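PDB 1LVM: catalytic domain of the nuclear inclusion protein A (nia), which acts as a chymotrypsin-type cysteine protease that cleaves peptide substrates in a sequence-specific manner and probably processes the viral polyprotein. Local coordinates for residues G46-T51 / Q204-G209; L80-I85 / D89-R94; R109-E114 / I146-W151. The protein carries 1 engineered substitution. All coordinates share one frame; numbering follows the deposited sequence.

Contact 1: residues G46-T51 / Q204-G209; sequences GPFIIT and QQWVSG
Phe48 and Trp206 pack ring against ring, Phe48 CE1 lying 3.4 Å from Trp206 CZ2 and about as close to CH2. The planes are turned only 25° from each other, yet the Phe48 and Trp206 six-membered ring centroids stand 5.4 Å apart. The rings are therefore slid past one another with little overlap. The Gln204 amide joins them at the far end of Phe48, its NE2 3.7 Å from Phe48 CZ and its plane almost perpendicular to the phenyl ring. This amide has polar partners at both ends. Trp206 NE1 donates to Gln204 OE1 at 3.2 Å along a bent path, with the oxygen close to the indole plane, while NE2 bonds to Leu197 O, and the two bonds together fix the amide's rotation. Across the N-terminal sheet of this chymotrypsin-type fold, strands 91-94 and 81-84 run between 48-51 and the edge strand 206-208, so the backbones stay well apart and the contact between them is made by long side chains. In Phe48, chi1 of -50° sets CG opposite the carbonyl carbon, and the ring packs against Ile92 and Arg94. Pro47 CG sits 3.7 Å above the centre of the Phe48 ring and covers one of its faces. Trp206 also packs on Arg94, Gln81 and His83. One residue earlier in the chain, Gln205 N is bonded to His83 ND1, which ties the approach to strand 206-208 to the sheet.

Contact 2: residues L80-I85 / D89-R94; sequences LQQHLI and DMIIIR
Leu84 and Ile91 lie side by side and point the same way, Leu84 CD2 3.7 Å from Ile91 CD1. A chi1 of -170° in Ile91 sets CG1 opposite the backbone N and carries CD1 across toward strand 81-84, where it also meets the Gln82 side chain, 3.9 Å from NE2. Ile93 lies on the same side of the sheet as Leu84 and Ile91, and Leu80 CG rests 3.7 Å from Ile93 CG2. At the turn end Ile85 runs alongside Met90, with Ile85 CG1 3.7 Å from Met90 CB; the bent Met90 chain then turns off toward Phe194. His83 and Ile92 share the other face, against Leu197 of helix 194-199. Beneath the side chains the antiparallel backbones pair closely. His83 N and Ile92 O are 2.8 Å apart, a bond returned by Ile92 N to His83 O, and Ile85 N reaches Met90 O toward the turn. At the opposite end Arg94 N donates to Gln81 O at 2.9 Å, nearly straight at 170°. Beyond it a water accepts from Gln81 N and donates to Arg94 O at 2.6 Å, while the extended Arg94 chain runs beside Gln81. Gln82 OE1 finds its partner outside the hairpin, in Trp210 N. The Asp89 side chain leaves the backbone away from the partner segment; its carboxylate is hydrogen-bonded to His54 N, Asn52 and Ser176, and it packs on an aromatic side chain of the bound peptide. The place of Asp89, at the turn end of this hairpin and bonded to the backbone N of His54, is consistent with the acid of a chymotrypsin-type catalytic triad.

Contact 3: residues R109-E114 / I146-W151; sequences REPQRE and IFWKHW
In the connection that leads from the N-terminal sheet into the C-terminal barrel, Pro111 lies on the Trp148 indole of barrel strand 147-150. The pyrrolidine approaches over one face: Pro111 CG is 3.5 Å from the centroid of the six-membered ring and 19° off its normal, a CH-pi contact. Nearest of all is Trp148 CE2, 3.3 Å from that same CG, while Pro111 CB stands 3.8 Å from CE3, so CG and CB both lie against the indole, CG over the six-membered ring. Past the proline the chain bends round the end of the indole, and Arg113 N comes to the edge, close to the ring plane and 3.5 Å from Trp148 CH2. The Arg113 side chain itself leads away. With chi1 of -81°, Trp148 CG stands roughly opposite its carbonyl carbon and the indole reaches toward the incoming segment. Phe187 of the adjacent strand meets the same indole, and NE1 makes a weak bond to Gly145 O. Arg109 folds back to Glu110 O through NH1 (3.1 Å), its NE and NH2 make salt bridges with Asp168 and Glu115, and Glu115 also takes Gln112 N. Proline over tryptophan is a classic CH-pi pairing, and here it seats the interdomain connection of a double-barrel, chymotrypsin-type protease against its second barrel.

How the contacts relate
From the N terminus the chain first lays down 46-51, whose partner in contact 1 arrives only after another 152 residues. Within that excursion contact 2 closes a short hairpin, 80-85 with 89-94. Contact 3 follows in series, 109-114 meeting 146-151 across 31 intervening residues, so both sit inside the span of contact 1 and none cross. Contacts 1 and 2 share the N-terminal sheet: their centres are about 4 Å apart, and the hairpin slots between the outer segments, Ile91 pairing with Thr51 and Gln82 with Val207. Contact 3 joins the connection between the two halves to the C-terminal barrel, its centre about 21 Å from that of contact 2. Segment 204-209 finally brings the chain back to the first sheet.

Contact 1: residues G46-T51 / Q204-G209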
loop_
_atom_site.group_PDB
_atom_site.type_symbol
_atom_site.label_atom_id
_atom_site.label_comp_id
_atom_site.label_asym_id
_atom_site.label_seq_id
_atom_site.Cartn_x
_atom_site.Cartn_y
_atom_site.Cartn_z
ATOM N N GLY A 46 -2.206 -6.961 12.392
ATOM C CA GLY A 46 -1.722 -6.988 13.752
ATOM C C GLY A 46 -1.438 -5.569 14.214
ATOM O O GLY A 46 -2.194 -4.608 13.958
ATOM N N PRO A 47 -0.262 -5.376 14.867
ATOM C CA PRO A 47 0.112 -4.061 15.375
ATOM C C PRO A 47 0.791 -3.216 14.296
ATOM O O PRO A 47 1.274 -2.105 14.564
ATOM C CB PRO A 47 1.086 -4.420 16.476
ATOM C CG PRO A 47 1.819 -5.519 15.936
ATOM C CD PRO A 47 0.743 -6.383 15.247
ATOM N N PHE A 48 0.819 -3.750 13.075
ATOM C CA PHE A 48 1.514 -3.060 11.969
ATOM C C PHE A 48 0.627 -2.383 10.973
ATOM O O PHE A 48 -0.565 -2.725 10.818
ATOM C CB PHE A 48 2.354 -4.075 11.176
ATOM C CG PHE A 48 3.252 -4.957 12.036
ATOM C CD1 PHE A 48 4.092 -4.379 13.001
ATOM C CD2 PHE A 48 3.261 -6.337 11.882
ATOM C CE1 PHE A 48 4.929 -5.180 13.803
ATOM C CE2 PHE A 48 4.091 -7.169 12.670
ATOM C CZ PHE A 48 4.935 -6.583 13.646
ATOM N N ILE A 49 1.198 -1.395 10.273
ATOM C CA ILE A 49 0.512 -0.759 9.145
ATOM C C ILE A 49 1.591 -0.839 8.016
ATOM O O ILE A 49 2.711 -0.361 8.166
ATOM C CB ILE A 49 0.148 0.706 9.390
ATOM C CG1 ILE A 49 -0.951 0.776 10.465
ATOM C CG2 ILE A 49 -0.396 1.360 8.049
ATOM C CD1 ILE A 49 -1.525 2.207 10.654
ATOM N N ILE A 50 1.230 -1.446 6.903
ATOM C CA ILE A 50 2.162 -1.635 5.758
ATOM C C ILE A 50 1.817 -0.507 4.827
ATOM O O ILE A 50 0.640 -0.332 4.501
ATOM C CB ILE A 50 1.878 -2.988 5.027
ATOM C CG1 ILE A 50 2.193 -4.159 5.960
ATOM C CG2 ILE A 50 2.801 -3.100 3.737
ATOM C CD1 ILE A 50 1.386 -5.365 5.714
ATOM N N THR A 51 2.808 0.273 4.420
ATOM C CA THR A 51 2.517 1.433 3.565
ATOM C C THR A 51 3.739 1.804 2.721
ATOM O O THR A 51 4.755 1.046 2.685
ATOM C CB THR A 51 1.991 2.622 4.399
ATOM O OG1 THR A 51 1.540 3.657 3.524
ATOM C CG2 THR A 51 3.119 3.227 5.358
ATOM N N GLN A 204 12.377 -9.042 11.766
ATOM C CA GLN A 204 12.132 -7.625 11.780
ATOM C C GLN A 204 13.361 -6.846 12.252
ATOM O O GLN A 204 14.108 -7.338 13.098
ATOM C CB GLN A 204 10.922 -7.361 12.648
ATOM C CG GLN A 204 9.673 -8.034 12.037
ATOM C CD GLN A 204 8.589 -8.313 13.059
ATOM O OE1 GLN A 204 8.676 -7.847 14.205
ATOM N NE2 GLN A 204 7.539 -9.080 12.658
ATOM N N GLN A 205 13.565 -5.659 11.682
ATOM C CA GLN A 205 14.726 -4.814 12.015
ATOM C C GLN A 205 14.199 -3.419 12.233
ATOM O O GLN A 205 14.221 -2.555 11.349
ATOM C CB GLN A 205 15.721 -4.877 10.864
ATOM C CG GLN A 205 17.049 -4.238 11.112
ATOM C CD GLN A 205 17.999 -4.561 9.982
ATOM O OE1 GLN A 205 17.850 -5.614 9.343
ATOM N NE2 GLN A 205 18.964 -3.700 9.730
ATOM N N TRP A 206 13.762 -3.182 13.459
ATOM C CA TRP A 206 13.144 -1.913 13.769
ATOM C C TRP A 206 14.073 -0.746 14.012
ATOM O O TRP A 206 15.042 -0.898 14.724
ATOM C CB TRP A 206 12.269 -2.074 15.012
ATOM C CG TRP A 206 11.166 -3.099 14.840
ATOM C CD1 TRP A 206 11.135 -4.392 15.335
ATOM C CD2 TRP A 206 10.015 -2.978 13.985
ATOM N NE1 TRP A 206 10.053 -5.078 14.815
ATOM C CE2 TRP A 206 9.347 -4.237 13.998
ATOM C CE3 TRP A 206 9.497 -1.940 13.214
ATOM C CZ2 TRP A 206 8.185 -4.477 13.271
ATOM C CZ3 TRP A 206 8.331 -2.191 12.460
ATOM C CH2 TRP A 206 7.707 -3.441 12.512
ATOM N N VAL A 207 13.774 0.404 13.421
ATOM C CA VAL A 207 14.535 1.624 13.660
ATOM C C VAL A 207 13.481 2.706 13.892
ATOM O O VAL A 207 12.305 2.487 13.659
ATOM C CB VAL A 207 15.429 2.051 12.428
ATOM C CG1 VAL A 207 16.397 0.986 12.099
ATOM C CG2 VAL A 207 14.526 2.362 11.174
ATOM N N SER A 208 13.872 3.872 14.373
ATOM C CA SER A 208 12.900 4.940 14.486
ATOM C C SER A 208 13.570 6.286 14.021
ATOM O O SER A 208 14.802 6.406 14.040
ATOM C CB SER A 208 12.351 4.965 15.924
ATOM O OG SER A 208 13.315 5.516 16.802
ATOM N N GLY A 209 12.766 7.223 13.520
ATOM C CA GLY A 209 13.227 8.543 13.082
ATOM C C GLY A 209 13.652 8.564 11.627
ATOM O O GLY A 209 13.974 9.618 11.082
#

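Contact 2: residues L80-I85 / D89-R94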
loop_
_atom_site.group_PDB
_atom_site.type_symbol
_atom_site.label_atom_id
_atom_site.label_comp_id
_atom_site.label_asym_id
_atom_site.label_seq_id
_atom_site.Cartn_x
_atom_site.Cartn_y
_atom_site.Cartn_z
ATOM N N LEU A 80 7.831 6.555 16.129
ATOM C CA LEU A 80 7.307 5.344 15.536
ATOM C C LEU A 80 8.393 4.340 15.081
ATOM O O LEU A 80 9.264 4.724 14.309
ATOM C CB LEU A 80 6.484 5.787 14.292
ATOM C CG LEU A 80 4.972 5.721 14.052
ATOM C CD1 LEU A 80 4.218 5.505 15.326
ATOM C CD2 LEU A 80 4.497 6.937 13.238
ATOM N N GLN A 81 8.310 3.081 15.497
ATOM C CA GLN A 81 9.203 2.068 14.987
ATOM C C GLN A 81 8.865 1.732 13.520
ATOM O O GLN A 81 7.689 1.627 13.117
ATOM C CB GLN A 81 9.151 0.820 15.890
ATOM C CG GLN A 81 9.910 1.152 17.196
ATOM C CD GLN A 81 10.234 -0.100 17.938
ATOM O OE1 GLN A 81 9.343 -0.823 18.386
ATOM N NE2 GLN A 81 11.519 -0.403 18.041
ATOM N N GLN A 82 9.913 1.598 12.718
ATOM C CA GLN A 82 9.805 1.359 11.287
ATOM C C GLN A 82 10.684 0.180 10.853
ATOM O O GLN A 82 11.816 -0.015 11.365
ATOM C CB GLN A 82 10.347 2.578 10.551
ATOM C CG GLN A 82 9.665 3.910 10.845
ATOM C CD GLN A 82 10.627 5.066 10.515
ATOM O OE1 GLN A 82 11.705 5.128 11.137
ATOM N NE2 GLN A 82 10.296 5.935 9.498
ATOM N N HIS A 83 10.173 -0.599 9.913
ATOM C CA HIS A 83 10.973 -1.667 9.328
ATOM C C HIS A 83 11.008 -1.399 7.827
ATOM O O HIS A 83 9.981 -1.417 7.112
ATOM C CB HIS A 83 10.438 -3.098 9.594
ATOM C CG HIS A 83 11.164 -4.126 8.794
ATOM N ND1 HIS A 83 12.106 -4.979 9.329
ATOM C CD2 HIS A 83 11.080 -4.432 7.484
ATOM C CE1 HIS A 83 12.569 -5.776 8.378
ATOM N NE2 HIS A 83 11.960 -5.468 7.242
ATOM N N LEU A 84 12.194 -1.125 7.326
ATOM C CA LEU A 84 12.361 -0.803 5.883
ATOM C C LEU A 84 12.452 -2.030 5.008
ATOM O O LEU A 84 13.104 -2.981 5.386
ATOM C CB LEU A 84 13.684 -0.019 5.674
ATOM C CG LEU A 84 13.854 1.212 6.550
ATOM C CD1 LEU A 84 15.300 1.793 6.472
ATOM C CD2 LEU A 84 12.914 2.198 6.035
ATOM N N ILE A 85 11.801 -1.992 3.830
ATOM C CA ILE A 85 11.912 -3.056 2.864
ATOM C C ILE A 85 12.961 -2.543 1.827
ATOM O O ILE A 85 12.777 -1.605 1.040
ATOM C CB ILE A 85 10.534 -3.319 2.112
ATOM C CG1 ILE A 85 9.381 -3.520 3.138
ATOM C CG2 ILE A 85 10.680 -4.587 1.206
ATOM C CD1 ILE A 85 9.531 -4.766 3.956
ATOM N N ASP A 89 9.592 0.699 -2.461
ATOM C CA ASP A 89 8.827 1.779 -1.831
ATOM C C ASP A 89 7.852 1.118 -0.855
ATOM O O ASP A 89 6.595 1.245 -1.000
ATOM C CB ASP A 89 8.046 2.546 -2.903
ATOM C CG ASP A 89 7.169 3.667 -2.334
ATOM O OD1 ASP A 89 7.535 4.267 -1.281
ATOM O OD2 ASP A 89 6.087 3.920 -2.964
ATOM N N MET A 90 8.379 0.493 0.174
ATOM C CA MET A 90 7.515 -0.168 1.160
ATOM C C MET A 90 8.115 -0.118 2.539
ATOM O O MET A 90 9.341 -0.280 2.709
ATOM C CB MET A 90 7.266 -1.674 0.768
ATOM C CG MET A 90 6.126 -2.336 1.620
ATOM S SD MET A 90 5.874 -4.070 1.207
ATOM C CE MET A 90 4.790 -3.788 -0.200
ATOM N N ILE A 91 7.288 0.105 3.548
ATOM C CA ILE A 91 7.867 0.172 4.898
ATOM C C ILE A 91 6.809 -0.368 5.842
ATOM O O ILE A 91 5.624 -0.366 5.509
ATOM C CB ILE A 91 8.163 1.703 5.237
ATOM C CG1 ILE A 91 9.004 1.873 6.549
ATOM C CG2 ILE A 91 6.841 2.523 5.352
ATOM C CD1 ILE A 91 9.428 3.338 6.741
ATOM N N ILE A 92 7.226 -0.879 6.993
ATOM C CA ILE A 92 6.170 -1.324 7.951
ATOM C C ILE A 92 6.304 -0.477 9.189
ATOM O O ILE A 92 7.404 -0.314 9.703
ATOM C CB ILE A 92 6.321 -2.791 8.373
ATOM C CG1 ILE A 92 6.413 -3.677 7.141
ATOM C CG2 ILE A 92 5.132 -3.196 9.311
ATOM C CD1 ILE A 92 6.829 -5.154 7.461
ATOM N N ILE A 93 5.196 0.121 9.609
ATOM C CA ILE A 93 5.153 0.937 10.850
ATOM C C ILE A 93 4.610 0.084 11.973
ATOM O O ILE A 93 3.584 -0.627 11.783
ATOM C CB ILE A 93 4.147 2.036 10.672
ATOM C CG1 ILE A 93 4.564 2.926 9.513
ATOM C CG2 ILE A 93 3.989 2.867 11.939
ATOM C CD1 ILE A 93 3.441 3.944 9.180
ATOM N N ARG A 94 5.268 0.106 13.129
ATOM C CA ARG A 94 4.687 -0.635 14.246
ATOM C C ARG A 94 3.908 0.429 15.044
ATOM O O ARG A 94 4.490 1.406 15.513
ATOM C CB ARG A 94 5.786 -1.290 15.097
ATOM C CG ARG A 94 5.196 -2.118 16.203
ATOM C CD ARG A 94 6.232 -2.834 17.102
ATOM N NE ARG A 94 5.433 -3.566 18.071
ATOM C CZ ARG A 94 5.203 -4.873 18.042
ATOM N NH1 ARG A 94 5.744 -5.627 17.100
ATOM N NH2 ARG A 94 4.370 -5.420 18.920
HETATM O O HOH W 1 6.161 2.258 17.371
#

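Contact 3: residues R109-E114 / I146-W151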
loop_
_atom_site.group_PDB
_atom_site.type_symbol
_atom_site.label_atom_id
_atom_site.label_comp_id
_atom_site.label_asym_id
_atom_site.label_seq_id
_atom_site.Cartn_x
_atom_site.Cartn_y
_atom_site.Cartn_z
ATOM N N ARG A 109 1.552 -12.310 -1.134
ATOM C CA ARG A 109 2.549 -13.111 -1.851
ATOM C C ARG A 109 3.070 -12.274 -3.019
ATOM O O ARG A 109 2.514 -11.203 -3.346
ATOM C CB ARG A 109 1.966 -14.434 -2.391
ATOM C CG ARG A 109 0.879 -14.113 -3.468
ATOM C CD ARG A 109 0.487 -15.393 -4.244
ATOM N NE ARG A 109 -0.751 -15.205 -4.988
ATOM C CZ ARG A 109 -0.845 -14.603 -6.170
ATOM N NH1 ARG A 109 0.230 -14.087 -6.813
ATOM N NH2 ARG A 109 -2.029 -14.525 -6.725
ATOM N N GLU A 110 4.181 -12.733 -3.609
ATOM C CA GLU A 110 4.721 -12.050 -4.768
ATOM C C GLU A 110 3.752 -12.185 -5.934
ATOM O O GLU A 110 3.095 -13.170 -6.062
ATOM C CB GLU A 110 6.033 -12.674 -5.208
ATOM C CG GLU A 110 7.104 -12.631 -4.079
ATOM C CD GLU A 110 8.468 -13.043 -4.616
ATOM O OE1 GLU A 110 9.162 -12.177 -5.168
ATOM O OE2 GLU A 110 8.810 -14.227 -4.493
ATOM N N PRO A 111 3.667 -11.151 -6.789
ATOM C CA PRO A 111 2.791 -11.170 -7.956
ATOM C C PRO A 111 3.338 -12.207 -8.954
ATOM O O PRO A 111 4.473 -12.608 -8.843
ATOM C CB PRO A 111 2.861 -9.730 -8.479
ATOM C CG PRO A 111 4.168 -9.190 -7.973
ATOM C CD PRO A 111 4.332 -9.832 -6.606
ATOM N N GLN A 112 2.501 -12.654 -9.879
ATOM C CA GLN A 112 2.869 -13.646 -10.880
ATOM C C GLN A 112 2.607 -13.045 -12.232
ATOM O O GLN A 112 1.579 -12.434 -12.483
ATOM C CB GLN A 112 2.035 -14.912 -10.646
ATOM C CG GLN A 112 2.457 -15.538 -9.294
ATOM C CD GLN A 112 1.562 -16.669 -8.812
ATOM O OE1 GLN A 112 0.602 -17.062 -9.486
ATOM N NE2 GLN A 112 1.876 -17.197 -7.624
ATOM N N ARG A 113 3.574 -13.180 -13.108
ATOM C CA ARG A 113 3.428 -12.579 -14.434
ATOM C C ARG A 113 2.086 -12.881 -15.133
ATOM O O ARG A 113 1.563 -14.009 -15.122
ATOM C CB ARG A 113 4.625 -13.076 -15.297
ATOM C CG ARG A 113 4.719 -12.385 -16.601
ATOM C CD ARG A 113 5.544 -13.219 -17.595
ATOM N NE ARG A 113 5.945 -12.382 -18.723
ATOM C CZ ARG A 113 6.983 -11.556 -18.683
ATOM N NH1 ARG A 113 7.722 -11.495 -17.587
ATOM N NH2 ARG A 113 7.240 -10.743 -19.700
ATOM N N GLU A 114 1.509 -11.841 -15.697
ATOM C CA GLU A 114 0.279 -11.954 -16.420
ATOM C C GLU A 114 -0.979 -12.225 -15.600
ATOM O O GLU A 114 -2.076 -12.317 -16.148
ATOM C CB GLU A 114 0.494 -13.001 -17.539
ATOM C CG GLU A 114 -0.360 -12.745 -18.754
ATOM C CD GLU A 114 0.350 -13.082 -20.068
ATOM O OE1 GLU A 114 1.155 -14.049 -20.109
ATOM O OE2 GLU A 114 0.074 -12.372 -21.057
ATOM N N ILE A 146 10.851 -5.057 -8.959
ATOM C CA ILE A 146 10.535 -4.217 -7.769
ATOM C C ILE A 146 9.189 -3.539 -8.000
ATOM O O ILE A 146 8.228 -3.669 -7.192
ATOM C CB ILE A 146 11.617 -3.168 -7.533
ATOM C CG1 ILE A 146 12.927 -3.895 -7.237
ATOM C CG2 ILE A 146 11.189 -2.168 -6.438
ATOM C CD1 ILE A 146 12.840 -4.854 -6.130
ATOM N N PHE A 147 9.113 -2.780 -9.071
ATOM C CA PHE A 147 7.855 -2.185 -9.453
ATOM C C PHE A 147 7.237 -3.127 -10.501
ATOM O O PHE A 147 7.966 -3.759 -11.299
ATOM C CB PHE A 147 8.048 -0.817 -10.113
ATOM C CG PHE A 147 8.419 0.269 -9.169
ATOM C CD1 PHE A 147 7.441 0.882 -8.380
ATOM C CD2 PHE A 147 9.737 0.727 -9.097
ATOM C CE1 PHE A 147 7.767 1.953 -7.535
ATOM C CE2 PHE A 147 10.080 1.773 -8.259
ATOM C CZ PHE A 147 9.084 2.398 -7.473
ATOM N N TRP A 148 5.907 -3.240 -10.463
ATOM C CA TRP A 148 5.123 -4.033 -11.458
ATOM C C TRP A 148 4.156 -3.074 -12.103
ATOM O O TRP A 148 3.684 -2.133 -11.490
ATOM C CB TRP A 148 4.361 -5.193 -10.824
ATOM C CG TRP A 148 5.227 -6.373 -10.591
ATOM C CD1 TRP A 148 6.405 -6.398 -9.884
ATOM C CD2 TRP A 148 5.009 -7.706 -11.073
ATOM N NE1 TRP A 148 6.918 -7.650 -9.902
ATOM C CE2 TRP A 148 6.082 -8.477 -10.625
ATOM C CE3 TRP A 148 3.995 -8.318 -11.856
ATOM C CZ2 TRP A 148 6.198 -9.825 -10.918
ATOM C CZ3 TRP A 148 4.109 -9.701 -12.150
ATOM C CH2 TRP A 148 5.201 -10.421 -11.678
ATOM N N LYS A 149 3.879 -3.288 -13.391
ATOM C CA LYS A 149 2.958 -2.443 -14.130
ATOM C C LYS A 149 1.513 -2.871 -13.930
ATOM O O LYS A 149 1.206 -4.066 -13.832
ATOM C CB LYS A 149 3.249 -2.581 -15.661
ATOM C CG LYS A 149 4.715 -2.240 -16.137
ATOM C CD LYS A 149 4.895 -2.431 -17.749
ATOM C CE LYS A 149 6.329 -2.251 -18.330
ATOM N NZ LYS A 149 6.455 -2.649 -19.833
ATOM N N HIS A 150 0.615 -1.890 -13.939
ATOM C CA HIS A 150 -0.784 -2.225 -13.874
ATOM C C HIS A 150 -1.492 -1.145 -14.659
ATOM O O HIS A 150 -0.925 -0.065 -14.864
ATOM C CB HIS A 150 -1.295 -2.379 -12.402
ATOM C CG HIS A 150 -1.650 -1.093 -11.718
ATOM N ND1 HIS A 150 -0.855 -0.530 -10.728
ATOM C CD2 HIS A 150 -2.711 -0.264 -11.876
ATOM C CE1 HIS A 150 -1.420 0.598 -10.310
ATOM N NE2 HIS A 150 -2.548 0.781 -10.994
ATOM N N TRP A 151 -2.706 -1.459 -15.171
ATOM C CA TRP A 151 -3.458 -0.484 -15.945
ATOM C C TRP A 151 -4.801 -0.087 -15.322
ATOM O O TRP A 151 -5.808 0.083 -16.005
ATOM C CB TRP A 151 -3.628 -1.024 -17.388
ATOM C CG TRP A 151 -2.315 -1.082 -18.103
ATOM C CD1 TRP A 151 -1.786 -0.118 -18.903
ATOM C CD2 TRP A 151 -1.320 -2.145 -18.053
ATOM N NE1 TRP A 151 -0.536 -0.501 -19.353
ATOM C CE2 TRP A 151 -0.232 -1.737 -18.856
ATOM C CE3 TRP A 151 -1.249 -3.375 -17.415
ATOM C CZ2 TRP A 151 0.898 -2.516 -19.040
ATOM C CZ3 TRP A 151 -0.105 -4.160 -17.600
ATOM C CH2 TRP A 151 0.945 -3.723 -18.405
#